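Local coordinates for mannonate dehydratase (Streptococcus suis, PDB 3BDK), which probably catalyses the dehydration of D-mannonate to 2-dehydro-3-deoxy-D-gluconate, and is seen here with manganese and D-mannose bound, at residues S190-L198 with R232-F243; F25-V34 with T340-A351. One frame throughout, in Å; residues are numbered along the deposited sequence.

Both contacts belong to one xylose isomerase-like TIM barrel. They lie on opposite sides of the chain's centre, with contact centres about 31 Å apart and nearest atoms about 15 Å apart. Contact 2 joins segments from near the two ends of the chain. It brings the loop before helix 36-40 to the segment that leads into helix 348-368, which follows the last parallel strand, 327-328. Contact 1 is nested within the stretch of chain that contact 2 closes and pairs two successive helices, 191-210 and 237-245, with strand 215-218 between them in sequence. The two contacts have different places in the protein. Contact 2 supplies three residues of the D-mannose pocket, whereas contact 1 packs the helical layer, with the Arg232 side chain about 11 Å from the sugar.

Contact 1 (S190-L198 with R232-F243); sequences SEEDLWANL and RIITGQEAVERF
Helix 191-198 and helix 237-243 run in roughly the same direction, 35° apart, and their axes come no nearer than 12.6 Å. Trp195 fills this wide spacing, with its indole clamped between Arg242 and Ile233. The Arg242 guanidinium lies flat on one face of the indole, its plane turned by only 8°. This is a cation-pi contact, with Arg242 CZ 3.4 Å from the centroid of the five-membered ring of Trp195. Farther back along the bent chain, Arg242 CD makes a CH-pi contact 3.3 Å from the centroid of the six-membered ring of Trp195. Ile233 covers the opposite face. Ile233 CD1 makes a CH-pi contact there, 3.8 Å from the centroid of the five-membered ring of Trp195. The other branch, CG2, comes over NE1. The benzo end points at the second helix, where Trp195 CH2 is 3.6 Å from Ala239 O, near the ring plane.

These are neighbouring helices of the barrel's outer layer. Helix 237-245 is the crossover helix between parallel strands 215-218 and 252-257. Residues 232-236 form the end of the loop leading into it, with an inverse gamma turn centred on Ile234.

On the solvent side, exposed Glu192 would limit the rotation of the stacked guanidinium. Arg242 NH2 meets Glu192 OE2 at 2.7 Å in a salt bridge and gives OE1 a nearly straight hydrogen bond (3.1 Å, 169°), so one nitrogen faces both carboxylate oxygens. Deeper in, Leu198 CD2 touches the edge of Phe243 at CD1, 3.6 Å away. Both side chains also pack on Ile218 of strand 215-218.

Contact 2 (F25-V34 with T340-A351); sequences FRWYGKKDPV and TKTPGYGLYDRA. With DNO (D-mannose), chain C.
Hydroxyl O3 of the bound D-mannose is gathered in by Tyr28, Tyr345 and Arg26. O3 donates a hydrogen bond to Tyr28 OH at 3.2 Å. Tyr345 OH is also hydrogen-bonded to O3, though the very short modelled length is doubtful. Arg26 NH1 lies 2.6 Å from O3 and makes a weak hydrogen bond to O5 of the sugar. The Arg26 chain reaches this far because it is extended from CG to NE, passing Tyr345 with CD near CE2.

The two tyrosines form a T-shaped pair. The edge of Tyr28 points at the face of Tyr345, with centroids 5.2 Å apart and planes at 73°.

Behind them, Arg350 sits in a second shell. Its guanidinium has Tyr345 CD2 over one face and the Phe25 ring over the other. Arg350 NH2 donates to Tyr345 O at 2.7 Å, and Arg350 NE donates to Gly346 O at 2.7 Å. These bonds would steady the backbone that carries Tyr345. Val34 CG2 touches Leu347 CB at 4.0 Å, and Leu347 also packs on Trp336 of the second subunit.

The Tyr345 side chain is about 4 Å from the manganese, which is bound by His219, His286 and Asp330. Beside this metal site, O3 is shared by groups from two segments more than 300 residues apart, which suggests that this part of the pocket forms only when they meet.

Contact 1 (S190-L198 with R232-F243)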
loop_
_atom_site.group_PDB
_atom_site.type_symbol
_atom_site.label_atom_id
_atom_site.label_comp_id
_atom_site.label_asym_id
_atom_site.label_seq_id
_atom_site.Cartn_x
_atom_site.Cartn_y
_atom_site.Cartn_z
ATOM N N SER A 190 -26.195 25.748 -23.049
ATOM C CA SER A 190 -25.732 26.405 -21.833
ATOM C C SER A 190 -25.851 25.474 -20.628
ATOM O O SER A 190 -26.388 24.369 -20.729
ATOM C CB SER A 190 -26.547 27.663 -21.581
ATOM O OG SER A 190 -27.911 27.322 -21.488
ATOM N N GLU A 191 -25.351 25.915 -19.482
ATOM C CA GLU A 191 -25.375 25.052 -18.298
ATOM C C GLU A 191 -26.789 24.555 -18.022
ATOM O O GLU A 191 -27.013 23.346 -17.953
ATOM C CB GLU A 191 -24.760 25.742 -17.081
ATOM C CG GLU A 191 -23.264 26.049 -17.258
ATOM C CD GLU A 191 -22.555 26.438 -15.967
ATOM O OE1 GLU A 191 -23.160 26.341 -14.880
ATOM O OE2 GLU A 191 -21.370 26.826 -16.027
ATOM N N GLU A 192 -27.742 25.480 -17.924
ATOM C CA GLU A 192 -29.140 25.136 -17.699
ATOM C C GLU A 192 -29.697 24.176 -18.752
ATOM O O GLU A 192 -30.495 23.290 -18.432
ATOM C CB GLU A 192 -30.003 26.388 -17.585
ATOM C CG GLU A 192 -29.774 27.194 -16.305
ATOM C CD GLU A 192 -30.198 26.463 -15.031
ATOM O OE1 GLU A 192 -31.185 25.679 -15.060
ATOM O OE2 GLU A 192 -29.539 26.681 -13.988
ATOM N N ASP A 193 -29.276 24.340 -19.996
ATOM C CA ASP A 193 -29.667 23.403 -21.041
ATOM C C ASP A 193 -29.208 21.992 -20.685
ATOM O O ASP A 193 -29.973 21.015 -20.852
ATOM C CB ASP A 193 -29.066 23.791 -22.392
ATOM C CG ASP A 193 -29.645 25.057 -22.935
ATOM O OD1 ASP A 193 -29.086 25.602 -23.911
ATOM O OD2 ASP A 193 -30.668 25.507 -22.394
ATOM N N LEU A 194 -27.956 21.899 -20.207
ATOM C CA LEU A 194 -27.329 20.621 -19.881
ATOM C C LEU A 194 -27.918 20.059 -18.602
ATOM O O LEU A 194 -28.012 18.848 -18.448
ATOM C CB LEU A 194 -25.815 20.762 -19.751
ATOM C CG LEU A 194 -25.002 19.466 -19.797
ATOM C CD1 LEU A 194 -25.052 18.854 -21.195
ATOM C CD2 LEU A 194 -23.588 19.718 -19.394
ATOM N N TRP A 195 -28.316 20.928 -17.683
ATOM C CA TRP A 195 -29.092 20.461 -16.537
ATOM C C TRP A 195 -30.375 19.805 -17.037
ATOM O O TRP A 195 -30.659 18.669 -16.690
ATOM C CB TRP A 195 -29.385 21.586 -15.533
ATOM C CG TRP A 195 -28.263 21.825 -14.546
ATOM C CD1 TRP A 195 -27.467 22.927 -14.469
ATOM C CD2 TRP A 195 -27.819 20.939 -13.498
ATOM N NE1 TRP A 195 -26.567 22.789 -13.442
ATOM C CE2 TRP A 195 -26.756 21.575 -12.837
ATOM C CE3 TRP A 195 -28.218 19.669 -13.059
ATOM C CZ2 TRP A 195 -26.087 20.991 -11.762
ATOM C CZ3 TRP A 195 -27.551 19.085 -11.986
ATOM C CH2 TRP A 195 -26.501 19.741 -11.352
ATOM N N ALA A 196 -31.096 20.509 -17.907
ATOM C CA ALA A 196 -32.325 20.006 -18.531
ATOM C C ALA A 196 -32.136 18.696 -19.293
ATOM O O ALA A 196 -32.977 17.809 -19.222
ATOM C CB ALA A 196 -32.922 21.063 -19.452
ATOM N N ASN A 197 -31.045 18.580 -20.033
ATOM C CA ASN A 197 -30.797 17.363 -20.755
ATOM C C ASN A 197 -30.598 16.193 -19.798
ATOM O O ASN A 197 -31.047 15.070 -20.080
ATOM C CB ASN A 197 -29.623 17.550 -21.700
ATOM C CG ASN A 197 -29.907 18.603 -22.761
ATOM O OD1 ASN A 197 -31.035 19.065 -22.901
ATOM N ND2 ASN A 197 -28.887 18.983 -23.512
ATOM N N LEU A 198 -29.977 16.476 -18.652
ATOM C CA LEU A 198 -29.679 15.473 -17.647
ATOM C C LEU A 198 -30.926 15.079 -16.907
ATOM O O LEU A 198 -31.164 13.897 -16.670
ATOM C CB LEU A 198 -28.641 15.986 -16.637
ATOM C CG LEU A 198 -28.316 15.112 -15.406
ATOM C CD1 LEU A 198 -27.705 13.762 -15.790
ATOM C CD2 LEU A 198 -27.399 15.848 -14.447
ATOM N N ARG A 232 -19.676 22.584 -17.977
ATOM C CA ARG A 232 -19.586 21.473 -17.034
ATOM C C ARG A 232 -20.500 21.779 -15.885
ATOM O O ARG A 232 -20.565 22.923 -15.448
ATOM C CB ARG A 232 -18.175 21.311 -16.489
ATOM C CG ARG A 232 -17.275 20.369 -17.272
ATOM C CD ARG A 232 -16.639 21.030 -18.504
ATOM N NE ARG A 232 -15.742 20.092 -19.176
ATOM C CZ ARG A 232 -16.056 19.342 -20.238
ATOM N NH1 ARG A 232 -15.149 18.509 -20.754
ATOM N NH2 ARG A 232 -17.256 19.416 -20.805
ATOM N N ILE A 233 -21.214 20.771 -15.383
ATOM C CA ILE A 233 -22.161 21.010 -14.299
ATOM C C ILE A 233 -21.920 20.176 -13.038
ATOM O O ILE A 233 -22.321 20.571 -11.926
ATOM C CB ILE A 233 -23.654 20.925 -14.760
ATOM C CG1 ILE A 233 -23.965 19.578 -15.445
ATOM C CG2 ILE A 233 -24.016 22.126 -15.634
ATOM C CD1 ILE A 233 -25.442 19.389 -15.780
ATOM N N ILE A 234 -21.267 19.036 -13.181
ATOM C CA ILE A 234 -21.028 18.224 -12.010
ATOM C C ILE A 234 -19.669 18.605 -11.466
ATOM O O ILE A 234 -18.664 17.938 -11.696
ATOM C CB ILE A 234 -21.238 16.707 -12.278
ATOM C CG1 ILE A 234 -22.483 16.506 -13.158
ATOM C CG2 ILE A 234 -21.467 15.972 -10.977
ATOM C CD1 ILE A 234 -23.799 17.065 -12.530
ATOM N N THR A 235 -19.669 19.699 -10.726
ATOM C CA THR A 235 -18.452 20.433 -10.455
ATOM C C THR A 235 -18.204 20.745 -8.959
ATOM O O THR A 235 -17.088 21.113 -8.603
ATOM C CB THR A 235 -18.420 21.762 -11.324
ATOM O OG1 THR A 235 -19.529 22.598 -10.991
ATOM C CG2 THR A 235 -18.466 21.473 -12.825
ATOM N N GLY A 236 -19.224 20.590 -8.099
ATOM C CA GLY A 236 -19.124 20.949 -6.673
ATOM C C GLY A 236 -20.357 20.712 -5.792
ATOM O O GLY A 236 -21.348 20.105 -6.217
ATOM N N GLN A 237 -20.298 21.211 -4.554
ATOM C CA GLN A 237 -21.347 20.986 -3.545
ATOM C C GLN A 237 -22.752 21.321 -4.022
ATOM O O GLN A 237 -23.668 20.533 -3.813
ATOM C CB GLN A 237 -21.045 21.755 -2.250
ATOM C CG GLN A 237 -22.115 21.621 -1.139
ATOM C CD GLN A 237 -22.460 20.168 -0.765
ATOM O OE1 GLN A 237 -21.618 19.269 -0.833
ATOM N NE2 GLN A 237 -23.707 19.943 -0.368
ATOM N N GLU A 238 -22.910 22.494 -4.651
ATOM C CA GLU A 238 -24.178 22.913 -5.273
ATOM C C GLU A 238 -24.725 21.904 -6.246
ATOM O O GLU A 238 -25.891 21.516 -6.158
ATOM C CB GLU A 238 -23.991 24.212 -6.052
ATOM C CG GLU A 238 -24.701 25.379 -5.464
ATOM C CD GLU A 238 -24.133 25.757 -4.130
ATOM O OE1 GLU A 238 -24.523 25.132 -3.103
ATOM O OE2 GLU A 238 -23.292 26.686 -4.126
ATOM N N ALA A 239 -23.881 21.531 -7.204
ATOM C CA ALA A 239 -24.247 20.593 -8.237
ATOM C C ALA A 239 -24.783 19.331 -7.567
ATOM O O ALA A 239 -25.863 18.853 -7.906
ATOM C CB ALA A 239 -23.036 20.286 -9.139
ATOM N N VAL A 240 -24.027 18.823 -6.601
ATOM C CA VAL A 240 -24.435 17.658 -5.825
ATOM C C VAL A 240 -25.881 17.768 -5.303
ATOM O O VAL A 240 -26.731 16.927 -5.640
ATOM C CB VAL A 240 -23.427 17.344 -4.665
ATOM C CG1 VAL A 240 -24.003 16.327 -3.682
ATOM C CG2 VAL A 240 -22.144 16.827 -5.244
ATOM N N GLU A 241 -26.157 18.797 -4.501
ATOM C CA GLU A 241 -27.501 18.968 -3.954
ATOM C C GLU A 241 -28.514 18.932 -5.097
ATOM O O GLU A 241 -29.457 18.132 -5.078
ATOM C CB GLU A 241 -27.615 20.257 -3.131
ATOM C CG GLU A 241 -26.826 20.241 -1.850
ATOM C CD GLU A 241 -27.108 21.430 -0.971
ATOM O OE1 GLU A 241 -28.310 21.755 -0.802
ATOM O OE2 GLU A 241 -26.130 22.030 -0.432
ATOM N N ARG A 242 -28.279 19.753 -6.119
ATOM C CA ARG A 242 -29.164 19.791 -7.277
ATOM C C ARG A 242 -29.328 18.420 -7.943
ATOM O O ARG A 242 -30.441 18.062 -8.350
ATOM C CB ARG A 242 -28.690 20.810 -8.318
ATOM C CG ARG A 242 -29.855 21.440 -9.067
ATOM C CD ARG A 242 -29.713 21.357 -10.585
ATOM N NE ARG A 242 -29.405 22.644 -11.205
ATOM C CZ ARG A 242 -30.147 23.228 -12.143
ATOM N NH1 ARG A 242 -31.243 22.632 -12.604
ATOM N NH2 ARG A 242 -29.775 24.396 -12.642
ATOM N N PHE A 243 -28.231 17.667 -8.066
ATOM C CA PHE A 243 -28.269 16.427 -8.840
ATOM C C PHE A 243 -29.058 15.372 -8.093
ATOM O O PHE A 243 -29.894 14.659 -8.665
ATOM C CB PHE A 243 -26.887 15.874 -9.135
ATOM C CG PHE A 243 -26.933 14.528 -9.804
ATOM C CD1 PHE A 243 -27.064 14.435 -11.187
ATOM C CD2 PHE A 243 -26.887 13.359 -9.051
ATOM C CE1 PHE A 243 -27.125 13.203 -11.807
ATOM C CE2 PHE A 243 -26.958 12.131 -9.656
ATOM C CZ PHE A 243 -27.075 12.043 -11.039
#

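Contact 2 (F25-V34 with T340-A351)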
loop_
_atom_site.group_PDB
_atom_site.type_symbol
_atom_site.label_atom_id
_atom_site.label_comp_id
_atom_site.label_asym_id
_atom_site.label_seq_id
_atom_site.Cartn_x
_atom_site.Cartn_y
_atom_site.Cartn_z
ATOM N N PHE A 25 -11.257 -2.642 -7.940
ATOM C CA PHE A 25 -10.144 -2.399 -8.848
ATOM C C PHE A 25 -10.614 -2.540 -10.292
ATOM O O PHE A 25 -11.241 -3.535 -10.655
ATOM C CB PHE A 25 -9.052 -3.439 -8.559
ATOM C CG PHE A 25 -7.655 -2.972 -8.809
ATOM C CD1 PHE A 25 -6.984 -3.354 -9.955
ATOM C CD2 PHE A 25 -6.979 -2.196 -7.871
ATOM C CE1 PHE A 25 -5.670 -2.946 -10.180
ATOM C CE2 PHE A 25 -5.659 -1.786 -8.092
ATOM C CZ PHE A 25 -5.016 -2.156 -9.237
ATOM N N ARG A 26 -10.302 -1.564 -11.131
ATOM C CA ARG A 26 -10.818 -1.589 -12.489
ATOM C C ARG A 26 -10.055 -2.570 -13.353
ATOM O O ARG A 26 -8.827 -2.600 -13.313
ATOM C CB ARG A 26 -10.788 -0.197 -13.119
ATOM C CG ARG A 26 -11.613 -0.077 -14.379
ATOM C CD ARG A 26 -11.799 1.363 -14.740
ATOM N NE ARG A 26 -12.407 1.558 -16.053
ATOM C CZ ARG A 26 -12.852 2.734 -16.484
ATOM N NH1 ARG A 26 -12.743 3.794 -15.697
ATOM N NH2 ARG A 26 -13.404 2.850 -17.691
ATOM N N TRP A 27 -10.786 -3.374 -14.123
ATOM C CA TRP A 27 -10.181 -4.288 -15.087
ATOM C C TRP A 27 -10.800 -4.075 -16.474
ATOM O O TRP A 27 -12.018 -4.105 -16.636
ATOM C CB TRP A 27 -10.310 -5.744 -14.609
ATOM C CG TRP A 27 -9.616 -6.752 -15.506
ATOM C CD1 TRP A 27 -8.264 -6.886 -15.715
ATOM C CD2 TRP A 27 -10.244 -7.758 -16.311
ATOM N NE1 TRP A 27 -8.019 -7.911 -16.602
ATOM C CE2 TRP A 27 -9.210 -8.462 -16.985
ATOM C CE3 TRP A 27 -11.583 -8.133 -16.531
ATOM C CZ2 TRP A 27 -9.468 -9.514 -17.859
ATOM C CZ3 TRP A 27 -11.842 -9.180 -17.408
ATOM C CH2 TRP A 27 -10.786 -9.859 -18.062
ATOM N N TYR A 28 -9.949 -3.855 -17.468
ATOM C CA TYR A 28 -10.403 -3.503 -18.819
ATOM C C TYR A 28 -10.738 -4.683 -19.750
ATOM O O TYR A 28 -10.680 -4.553 -20.984
ATOM C CB TYR A 28 -9.402 -2.536 -19.483
ATOM C CG TYR A 28 -9.592 -1.115 -19.012
ATOM C CD1 TYR A 28 -9.124 -0.704 -17.759
ATOM C CD2 TYR A 28 -10.272 -0.186 -19.802
ATOM C CE1 TYR A 28 -9.320 0.605 -17.313
ATOM C CE2 TYR A 28 -10.471 1.121 -19.366
ATOM C CZ TYR A 28 -9.995 1.513 -18.120
ATOM O OH TYR A 28 -10.194 2.812 -17.687
ATOM N N GLY A 29 -11.107 -5.820 -19.166
ATOM C CA GLY A 29 -11.455 -6.992 -19.961
ATOM C C GLY A 29 -10.262 -7.820 -20.399
ATOM O O GLY A 29 -9.103 -7.475 -20.127
ATOM N N LYS A 30 -10.561 -8.932 -21.071
ATOM C CA LYS A 30 -9.559 -9.863 -21.616
ATOM C C LYS A 30 -8.320 -9.133 -22.166
ATOM O O LYS A 30 -7.197 -9.639 -22.071
ATOM C CB LYS A 30 -10.207 -10.724 -22.715
ATOM C CG LYS A 30 -9.609 -12.128 -22.935
ATOM C CD LYS A 30 -10.245 -12.812 -24.168
ATOM C CE LYS A 30 -10.198 -14.354 -24.090
ATOM N NZ LYS A 30 -10.824 -15.050 -25.275
ATOM N N LYS A 31 -8.534 -7.934 -22.713
ATOM C CA LYS A 31 -7.465 -7.146 -23.342
ATOM C C LYS A 31 -6.555 -6.370 -22.369
ATOM O O LYS A 31 -5.516 -5.849 -22.785
ATOM C CB LYS A 31 -8.048 -6.207 -24.408
ATOM C CG LYS A 31 -9.047 -5.171 -23.890
ATOM C CD LYS A 31 -8.997 -3.907 -24.754
ATOM C CE LYS A 31 -10.183 -2.980 -24.498
ATOM N NZ LYS A 31 -10.362 -2.003 -25.620
ATOM N N ASP A 32 -6.941 -6.303 -21.093
ATOM C CA ASP A 32 -6.160 -5.591 -20.062
ATOM C C ASP A 32 -4.806 -6.278 -19.793
ATOM O O ASP A 32 -4.773 -7.466 -19.458
ATOM C CB ASP A 32 -6.982 -5.454 -18.758
ATOM C CG ASP A 32 -6.491 -4.312 -17.843
ATOM O OD1 ASP A 32 -5.375 -3.785 -18.047
ATOM O OD2 ASP A 32 -7.234 -3.938 -16.903
ATOM N N PRO A 33 -3.685 -5.538 -19.960
ATOM C CA PRO A 33 -2.343 -6.081 -19.700
ATOM C C PRO A 33 -2.159 -6.371 -18.235
ATOM O O PRO A 33 -1.166 -6.972 -17.842
ATOM C CB PRO A 33 -1.409 -4.948 -20.129
ATOM C CG PRO A 33 -2.247 -3.715 -20.029
ATOM C CD PRO A 33 -3.621 -4.142 -20.434
ATOM N N VAL A 34 -3.109 -5.904 -17.442
ATOM C CA VAL A 34 -3.250 -6.286 -16.053
ATOM C C VAL A 34 -4.214 -7.452 -16.054
ATOM O O VAL A 34 -5.249 -7.396 -16.715
ATOM C CB VAL A 34 -3.826 -5.127 -15.202
ATOM C CG1 VAL A 34 -4.058 -5.551 -13.757
ATOM C CG2 VAL A 34 -2.886 -3.940 -15.243
ATOM N N THR A 340 2.351 -0.390 -19.428
ATOM C CA THR A 340 0.920 -0.027 -19.469
ATOM C C THR A 340 0.656 1.435 -19.873
ATOM O O THR A 340 1.014 2.372 -19.136
ATOM C CB THR A 340 0.306 -0.201 -18.080
ATOM O OG1 THR A 340 1.243 0.298 -17.105
ATOM C CG2 THR A 340 -0.028 -1.661 -17.801
ATOM N N LYS A 341 0.012 1.632 -21.024
ATOM C CA LYS A 341 -0.083 2.980 -21.588
ATOM C C LYS A 341 -1.463 3.632 -21.455
ATOM O O LYS A 341 -1.602 4.835 -21.680
ATOM C CB LYS A 341 0.432 3.003 -23.035
ATOM C CG LYS A 341 1.259 4.246 -23.381
ATOM C CD LYS A 341 2.271 3.967 -24.505
ATOM C CE LYS A 341 3.116 5.200 -24.823
ATOM N NZ LYS A 341 3.827 5.762 -23.620
ATOM N N THR A 342 -2.474 2.852 -21.085
ATOM C CA THR A 342 -3.757 3.422 -20.664
ATOM C C THR A 342 -3.543 4.391 -19.476
ATOM O O THR A 342 -2.972 3.989 -18.458
ATOM C CB THR A 342 -4.739 2.318 -20.229
ATOM O OG1 THR A 342 -4.710 1.247 -21.178
ATOM C CG2 THR A 342 -6.161 2.865 -20.092
ATOM N N PRO A 343 -4.014 5.658 -19.599
ATOM C CA PRO A 343 -3.843 6.747 -18.639
ATOM C C PRO A 343 -3.115 6.430 -17.329
ATOM O O PRO A 343 -1.878 6.375 -17.321
ATOM C CB PRO A 343 -5.291 7.176 -18.412
ATOM C CG PRO A 343 -5.925 6.975 -19.895
ATOM C CD PRO A 343 -4.885 6.143 -20.686
ATOM N N GLY A 344 -3.847 6.245 -16.235
ATOM C CA GLY A 344 -3.204 6.020 -14.940
ATOM C C GLY A 344 -3.488 4.627 -14.450
ATOM O O GLY A 344 -3.769 4.410 -13.273
ATOM N N TYR A 345 -3.391 3.670 -15.359
ATOM C CA TYR A 345 -3.974 2.373 -15.090
ATOM C C TYR A 345 -3.043 1.182 -14.941
ATOM O O TYR A 345 -3.522 0.064 -14.759
ATOM C CB TYR A 345 -5.136 2.103 -16.055
ATOM C CG TYR A 345 -6.399 2.821 -15.608
ATOM C CD1 TYR A 345 -6.750 4.056 -16.145
ATOM C CD2 TYR A 345 -7.214 2.279 -14.615
ATOM C CE1 TYR A 345 -7.885 4.716 -15.722
ATOM C CE2 TYR A 345 -8.348 2.933 -14.184
ATOM C CZ TYR A 345 -8.677 4.147 -14.740
ATOM O OH TYR A 345 -9.804 4.795 -14.316
ATOM N N GLY A 346 -1.731 1.410 -14.941
ATOM C CA GLY A 346 -0.801 0.356 -14.533
ATOM C C GLY A 346 -1.170 -0.243 -13.183
ATOM O O GLY A 346 -1.962 0.339 -12.423
ATOM N N LEU A 347 -0.588 -1.398 -12.872
ATOM C CA LEU A 347 -0.998 -2.172 -11.704
ATOM C C LEU A 347 -0.370 -1.700 -10.404
ATOM O O LEU A 347 -0.998 -1.761 -9.348
ATOM C CB LEU A 347 -0.699 -3.655 -11.933
ATOM C CG LEU A 347 -0.654 -4.631 -10.746
ATOM C CD1 LEU A 347 -2.031 -4.983 -10.249
ATOM C CD2 LEU A 347 0.081 -5.873 -11.178
ATOM N N TYR A 348 0.859 -1.203 -10.486
ATOM C CA TYR A 348 1.705 -1.002 -9.300
ATOM C C TYR A 348 1.224 0.056 -8.328
ATOM O O TYR A 348 0.762 -0.275 -7.226
ATOM C CB TYR A 348 3.141 -0.737 -9.712
ATOM C CG TYR A 348 3.709 -1.796 -10.628
ATOM C CD1 TYR A 348 3.412 -3.145 -10.435
ATOM C CD2 TYR A 348 4.564 -1.452 -11.661
ATOM C CE1 TYR A 348 3.940 -4.129 -11.252
ATOM C CE2 TYR A 348 5.101 -2.429 -12.505
ATOM C CZ TYR A 348 4.782 -3.768 -12.283
ATOM O OH TYR A 348 5.304 -4.736 -13.105
ATOM N N ASP A 349 1.299 1.319 -8.725
ATOM C CA ASP A 349 0.840 2.398 -7.828
ATOM C C ASP A 349 -0.637 2.260 -7.454
ATOM O O ASP A 349 -1.047 2.587 -6.349
ATOM C CB ASP A 349 1.131 3.781 -8.396
ATOM C CG ASP A 349 1.196 4.838 -7.314
ATOM O OD1 ASP A 349 1.753 4.536 -6.230
ATOM O OD2 ASP A 349 0.694 5.970 -7.540
ATOM N N ARG A 350 -1.428 1.729 -8.375
ATOM C CA ARG A 350 -2.818 1.446 -8.084
ATOM C C ARG A 350 -2.878 0.493 -6.884
ATOM O O ARG A 350 -3.536 0.775 -5.881
ATOM C CB ARG A 350 -3.468 0.869 -9.323
ATOM C CG ARG A 350 -4.773 1.523 -9.690
ATOM C CD ARG A 350 -4.900 1.807 -11.202
ATOM N NE ARG A 350 -4.648 0.660 -12.089
ATOM C CZ ARG A 350 -5.477 -0.371 -12.267
ATOM N NH1 ARG A 350 -6.618 -0.449 -11.594
ATOM N NH2 ARG A 350 -5.159 -1.340 -13.110
ATOM N N ALA A 351 -2.136 -0.608 -6.945
ATOM C CA ALA A 351 -2.098 -1.549 -5.799
ATOM C C ALA A 351 -1.530 -0.923 -4.520
ATOM O O ALA A 351 -2.146 -1.049 -3.447
ATOM C CB ALA A 351 -1.377 -2.810 -6.162
HETATM C C1 DNO C . -10.796 9.397 -16.050
HETATM C C2 DNO C . -10.840 7.915 -15.641
HETATM C C3 DNO C . -10.954 6.908 -16.828
HETATM C C4 DNO C . -12.113 7.005 -17.873
HETATM C C5 DNO C . -13.548 7.384 -17.397
HETATM C C6 DNO C . -14.585 6.759 -18.338
HETATM O O1 DNO C . -10.503 10.264 -15.225
HETATM O O2 DNO C . -11.865 7.698 -14.655
HETATM O O3 DNO C . -10.993 5.590 -16.291
HETATM O O4 DNO C . -11.701 7.839 -18.964
HETATM O O5 DNO C . -13.845 6.953 -16.059
HETATM O O6 DNO C . -14.988 7.727 -19.310
#